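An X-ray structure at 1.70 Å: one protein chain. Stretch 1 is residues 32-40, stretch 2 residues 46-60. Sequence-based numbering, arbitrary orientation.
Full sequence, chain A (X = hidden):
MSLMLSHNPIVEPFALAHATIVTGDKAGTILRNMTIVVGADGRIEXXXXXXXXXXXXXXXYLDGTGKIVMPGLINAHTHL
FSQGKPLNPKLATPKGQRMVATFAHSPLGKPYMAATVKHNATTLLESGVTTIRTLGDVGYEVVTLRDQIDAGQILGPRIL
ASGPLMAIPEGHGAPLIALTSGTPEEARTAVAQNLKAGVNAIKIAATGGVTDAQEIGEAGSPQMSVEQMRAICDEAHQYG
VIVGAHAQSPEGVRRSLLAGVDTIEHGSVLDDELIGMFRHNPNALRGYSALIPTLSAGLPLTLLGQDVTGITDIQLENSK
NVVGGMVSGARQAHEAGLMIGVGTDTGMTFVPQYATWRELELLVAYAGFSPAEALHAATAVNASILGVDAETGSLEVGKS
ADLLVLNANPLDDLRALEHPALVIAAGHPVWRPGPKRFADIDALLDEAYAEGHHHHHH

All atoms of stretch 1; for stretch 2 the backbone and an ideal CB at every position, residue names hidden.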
# COMPACT_ATOMS: atom_id res chain seq x y z
N ARG A 32 -12.37 -6.99 -23.65
CA ARG A 32 -12.79 -8.38 -23.75
C ARG A 32 -11.95 -9.27 -24.66
O ARG A 32 -11.33 -8.80 -25.61
CB ARG A 32 -14.26 -8.43 -24.17
CG ARG A 32 -15.16 -7.61 -23.27
CD ARG A 32 -16.58 -7.58 -23.78
NE ARG A 32 -17.43 -6.70 -22.96
CZ ARG A 32 -17.28 -5.38 -22.88
NH1 ARG A 32 -16.32 -4.77 -23.56
NH2 ARG A 32 -18.09 -4.68 -22.11
N ASN A 33 -11.95 -10.57 -24.36
CA ASN A 33 -11.22 -11.59 -25.12
C ASN A 33 -9.83 -11.12 -25.53
O ASN A 33 -9.52 -10.96 -26.71
CB ASN A 33 -12.04 -11.99 -26.35
CG ASN A 33 -11.54 -13.28 -26.98
OD1 ASN A 33 -11.06 -14.18 -26.28
ND2 ASN A 33 -11.66 -13.38 -28.30
N MSE A 34 -8.99 -10.93 -24.51
CA MSE A 34 -7.63 -10.47 -24.67
C MSE A 34 -6.60 -11.53 -24.28
O MSE A 34 -6.88 -12.44 -23.51
CB MSE A 34 -7.40 -9.25 -23.77
CG MSE A 34 -8.32 -8.07 -24.03
SE MSE A 34 -8.14 -7.34 -25.78
CE MSE A 34 -6.50 -6.47 -25.52
N THR A 35 -5.40 -11.39 -24.83
CA THR A 35 -4.30 -12.28 -24.50
C THR A 35 -3.16 -11.42 -24.00
O THR A 35 -2.87 -10.36 -24.56
CB THR A 35 -3.81 -13.07 -25.74
OG1 THR A 35 -4.81 -14.01 -26.14
CG2 THR A 35 -2.51 -13.82 -25.41
N ILE A 36 -2.52 -11.85 -22.92
CA ILE A 36 -1.39 -11.13 -22.37
C ILE A 36 -0.21 -12.08 -22.51
O ILE A 36 -0.23 -13.19 -21.97
CB ILE A 36 -1.58 -10.79 -20.88
CG1 ILE A 36 -2.79 -9.85 -20.71
CG2 ILE A 36 -0.33 -10.11 -20.34
CD1 ILE A 36 -3.07 -9.46 -19.26
N VAL A 37 0.80 -11.65 -23.24
CA VAL A 37 1.98 -12.47 -23.46
C VAL A 37 3.13 -11.99 -22.59
O VAL A 37 3.49 -10.81 -22.62
CB VAL A 37 2.41 -12.42 -24.94
CG1 VAL A 37 3.61 -13.33 -25.16
CG2 VAL A 37 1.24 -12.84 -25.83
N VAL A 38 3.71 -12.91 -21.83
CA VAL A 38 4.81 -12.57 -20.93
C VAL A 38 6.11 -13.23 -21.38
O VAL A 38 6.16 -14.44 -21.62
CB VAL A 38 4.49 -13.01 -19.48
CG1 VAL A 38 5.64 -12.67 -18.56
CG2 VAL A 38 3.20 -12.32 -19.01
N GLY A 39 7.17 -12.43 -21.48
CA GLY A 39 8.46 -12.94 -21.91
C GLY A 39 9.28 -13.61 -20.82
O GLY A 39 8.88 -13.63 -19.65
N ALA A 40 10.43 -14.16 -21.20
CA ALA A 40 11.30 -14.85 -20.26
C ALA A 40 11.91 -13.89 -19.25
O ALA A 40 12.41 -14.31 -18.21
CB ALA A 40 12.41 -15.59 -21.01
N UNK A 46 3.14 -8.54 -25.02
CA UNK A 46 1.98 -8.23 -25.85
C UNK A 46 0.70 -8.19 -25.03
O UNK A 46 0.55 -8.92 -24.06
CB UNK A 46 1.84 -9.26 -26.98
N UNK A 47 -0.21 -7.32 -25.45
CA UNK A 47 -1.53 -7.19 -24.84
C UNK A 47 -2.44 -6.90 -26.03
O UNK A 47 -2.50 -5.77 -26.51
CB UNK A 47 -1.59 -6.10 -23.76
N UNK A 48 -3.13 -7.92 -26.52
CA UNK A 48 -3.98 -7.72 -27.68
C UNK A 48 -5.11 -8.74 -27.78
O UNK A 48 -5.10 -9.76 -27.08
CB UNK A 48 -3.13 -7.77 -28.95
N UNK A 49 -6.11 -8.48 -28.64
CA UNK A 49 -7.23 -9.40 -28.81
C UNK A 49 -6.70 -10.80 -29.07
O UNK A 49 -5.79 -10.99 -29.88
CB UNK A 49 -8.14 -8.95 -29.95
N UNK A 50 -7.26 -11.78 -28.38
CA UNK A 50 -6.83 -13.16 -28.51
C UNK A 50 -6.92 -13.69 -29.94
O UNK A 50 -6.04 -14.40 -30.41
CB UNK A 50 -7.67 -14.04 -27.58
N UNK A 51 -7.99 -13.32 -30.64
CA UNK A 51 -8.20 -13.80 -31.99
C UNK A 51 -7.06 -13.49 -32.95
O UNK A 51 -6.83 -14.24 -33.91
CB UNK A 51 -9.50 -13.20 -32.54
N UNK A 52 -6.33 -12.41 -32.71
CA UNK A 52 -5.23 -12.03 -33.60
C UNK A 52 -3.85 -12.28 -33.01
O UNK A 52 -2.84 -11.98 -33.64
CB UNK A 52 -5.36 -10.55 -33.97
N UNK A 53 -3.81 -12.84 -31.81
CA UNK A 53 -2.54 -13.07 -31.15
C UNK A 53 -2.12 -14.53 -31.14
O UNK A 53 -2.75 -15.37 -30.50
CB UNK A 53 -2.61 -12.55 -29.71
N UNK A 54 -1.04 -14.83 -31.86
CA UNK A 54 -0.53 -16.19 -31.91
C UNK A 54 0.44 -16.39 -30.75
O UNK A 54 1.20 -15.49 -30.41
CB UNK A 54 0.15 -16.48 -33.25
N UNK A 55 0.39 -17.57 -30.14
CA UNK A 55 1.27 -17.87 -29.01
C UNK A 55 2.63 -18.34 -29.53
O UNK A 55 2.71 -19.36 -30.22
CB UNK A 55 0.65 -18.93 -28.10
N UNK A 56 3.70 -17.62 -29.20
CA UNK A 56 5.04 -18.01 -29.66
C UNK A 56 5.37 -19.44 -29.26
O UNK A 56 4.85 -19.96 -28.27
CB UNK A 56 6.10 -17.06 -29.10
N UNK A 57 6.24 -20.08 -30.03
CA UNK A 57 6.64 -21.45 -29.75
C UNK A 57 7.33 -21.54 -28.39
O UNK A 57 8.03 -20.61 -27.98
CB UNK A 57 7.56 -21.97 -30.85
N UNK A 58 7.13 -22.66 -27.71
CA UNK A 58 7.74 -22.91 -26.40
C UNK A 58 7.04 -22.18 -25.25
O UNK A 58 7.26 -22.51 -24.08
CB UNK A 58 9.21 -22.50 -26.44
N UNK A 59 6.21 -21.20 -25.57
CA UNK A 59 5.49 -20.45 -24.54
C UNK A 59 4.37 -21.27 -23.91
O UNK A 59 3.62 -21.94 -24.61
CB UNK A 59 4.91 -19.16 -25.13
N UNK A 60 4.27 -21.22 -22.59
CA UNK A 60 3.22 -21.95 -21.90
C UNK A 60 1.89 -21.26 -22.16
O UNK A 60 1.85 -20.06 -22.45
CB UNK A 60 3.51 -22.04 -20.40

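Positions 46 to 49 form a strand antiparallel to Met34–Val38. At position 46 the backbone is extended, and the ideal CB lies 3.8 Å from Val37 CB, on the face of the sheet that also carries Thr35. Beside a valine, any side chain with an aliphatic first part would suit, whether it ended in a methyl or a polar group. The residue is Gln46, whose CB lies 3.8 Å from Val37 CG2. Its backbone makes a hydrogen-bonded pair with Val37: Val37 N donates to Gln46 O at 2.9 Å, and Gln46 N returns a weak bond to Val37 O at 3.3 Å.

Position 47 turns to the face of Ile36, its ideal CB 5.0 Å from Ile36 CG1 and 5.2 Å from Met34 CE. Apolar surroundings and extended angles favour a beta-branched or other aliphatic residue. It is Val47, with CG1 4.1 Å from Met34 CE.

At position 48 the CB returns to the Thr35 face, but stretch 1 comes no closer to it than 5.0 Å, so small and larger residues are both conceivable. Ala48 adds little through its methyl; its backbone does the pairing, with Thr35 N to Ala48 O at 2.8 Å and Ala48 N to Thr35 O at 3.1 Å.

Position 49 has phi −52° and psi 133°, and its CB points away. Its nitrogen makes no hydrogen bond to stretch 1, which leaves proline possible among many others. Pro49 it is, and its CD packs 4.0 Å from Met34 CE, the selenomethionine methyl.

Position 50 is the most constrained. CA-to-CB points toward stretch 1, and the ideal CB is only 3.2 Å from Thr35 OG1 and 3.6 Å from Asn33 OD1. So tight and polar a site suits a small residue, glycine, alanine or, best matched to the hydroxyl, serine. Ser50 OG hydrogen-bonds Thr35 OG1 at 2.7 Å, while Ser50 N donates to Asn33 O at 2.9 Å.

Positions 51 and 52 continue the 3-10 segment begun at 50. The CB of 51 points sideways and that of 52 is out of reach, so stretch 1 selects little at either. They are Ile51, whose N donates to a water held by Asn33 O, and Glu52.

Position 53 points toward stretch 1, its ideal CB 4.2 Å from Thr35 CB; a compact residue offering a methyl, such as alanine, valine or threonine, fits. Thr53 sets CG2 4.1 Å from Val37 CG2, while its OG1 donates to Pro49 O at 2.8 Å.

From 54 to 60 no ideal CB comes within 5.5 Å of stretch 1, so contact depends on atoms beyond CB. Position 54 points away, leaving the choice open: Ser54. At 55, sideways, an aliphatic could turn its end back: Ile55, CD1 4.3 Å from Thr35 CG2. Positions 56 to 59 form a type II turn. Position 56 points toward stretch 1, and phi −55° admits proline: Pro56, CD 4.5 Å from Val37 CG1. Position 57 is unrestricted: Ala57. Phi 78° at 58 favours glycine or asparagine, yet it is Glu58. Position 59 points toward stretch 1 across a gap a large aromatic could span: Tyr59 CE2 lies 3.6 Å from Val37 CG1, and a water links its hydroxyl to Ala40 N. Position 60 is out of reach: His60.

Stretch 2 46-60: QVAPSIETSIPAEYH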
# COMPACT_ATOMS: atom_id res chain seq x y z
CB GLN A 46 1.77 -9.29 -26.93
CG GLN A 46 2.93 -9.53 -27.88
CD GLN A 46 2.59 -10.59 -28.92
OE1 GLN A 46 1.63 -10.43 -29.69
NE2 GLN A 46 3.35 -11.67 -28.95
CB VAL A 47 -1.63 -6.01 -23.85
CG1 VAL A 47 -3.04 -5.92 -23.30
CG2 VAL A 47 -0.63 -6.20 -22.72
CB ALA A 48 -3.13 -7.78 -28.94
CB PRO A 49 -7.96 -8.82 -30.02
CG PRO A 49 -7.75 -7.35 -29.85
CD PRO A 49 -6.28 -7.28 -29.48
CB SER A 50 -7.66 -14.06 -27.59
OG SER A 50 -7.52 -13.66 -26.23
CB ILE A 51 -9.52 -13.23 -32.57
CG1 ILE A 51 -9.88 -13.97 -33.86
CG2 ILE A 51 -9.37 -11.75 -32.83
CD1 ILE A 51 -11.28 -13.64 -34.36
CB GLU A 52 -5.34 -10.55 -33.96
CG GLU A 52 -5.31 -9.63 -32.75
CD GLU A 52 -5.34 -8.15 -33.11
OE1 GLU A 52 -6.20 -7.74 -33.92
OE2 GLU A 52 -4.51 -7.39 -32.57
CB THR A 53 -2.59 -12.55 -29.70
OG1 THR A 53 -3.03 -11.19 -29.70
CG2 THR A 53 -1.21 -12.62 -29.06
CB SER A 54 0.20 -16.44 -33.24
OG SER A 54 1.32 -15.58 -33.37
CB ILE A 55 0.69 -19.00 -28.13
CG1 ILE A 55 -0.80 -18.75 -27.87
CG2 ILE A 55 1.47 -19.08 -26.83
CD1 ILE A 55 -1.10 -17.47 -27.14
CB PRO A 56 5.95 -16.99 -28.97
CG PRO A 56 5.08 -15.77 -28.92
CD PRO A 56 3.76 -16.34 -28.47
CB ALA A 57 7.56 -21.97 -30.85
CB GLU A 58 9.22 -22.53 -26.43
CG GLU A 58 10.03 -23.05 -25.25
CD GLU A 58 10.18 -24.56 -25.27
OE1 GLU A 58 10.68 -25.10 -26.29
OE2 GLU A 58 9.82 -25.21 -24.27
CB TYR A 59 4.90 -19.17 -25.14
CG TYR A 59 5.85 -18.00 -25.22
CD1 TYR A 59 7.13 -18.15 -25.76
CD2 TYR A 59 5.46 -16.73 -24.80
CE1 TYR A 59 7.99 -17.06 -25.88
CE2 TYR A 59 6.31 -15.64 -24.92
CZ TYR A 59 7.57 -15.81 -25.46
OH TYR A 59 8.40 -14.73 -25.60
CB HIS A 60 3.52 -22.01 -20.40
CG HIS A 60 4.75 -22.80 -20.06
ND1 HIS A 60 5.36 -22.74 -18.83
CD2 HIS A 60 5.47 -23.68 -20.80
CE1 HIS A 60 6.41 -23.55 -18.82
NE2 HIS A 60 6.50 -24.13 -20.01
O HOH W 1 -10.16 -11.51 -29.43
O HOH W 2 -4.10 -15.58 -28.05
O HOH W 3 10.82 -14.52 -24.00
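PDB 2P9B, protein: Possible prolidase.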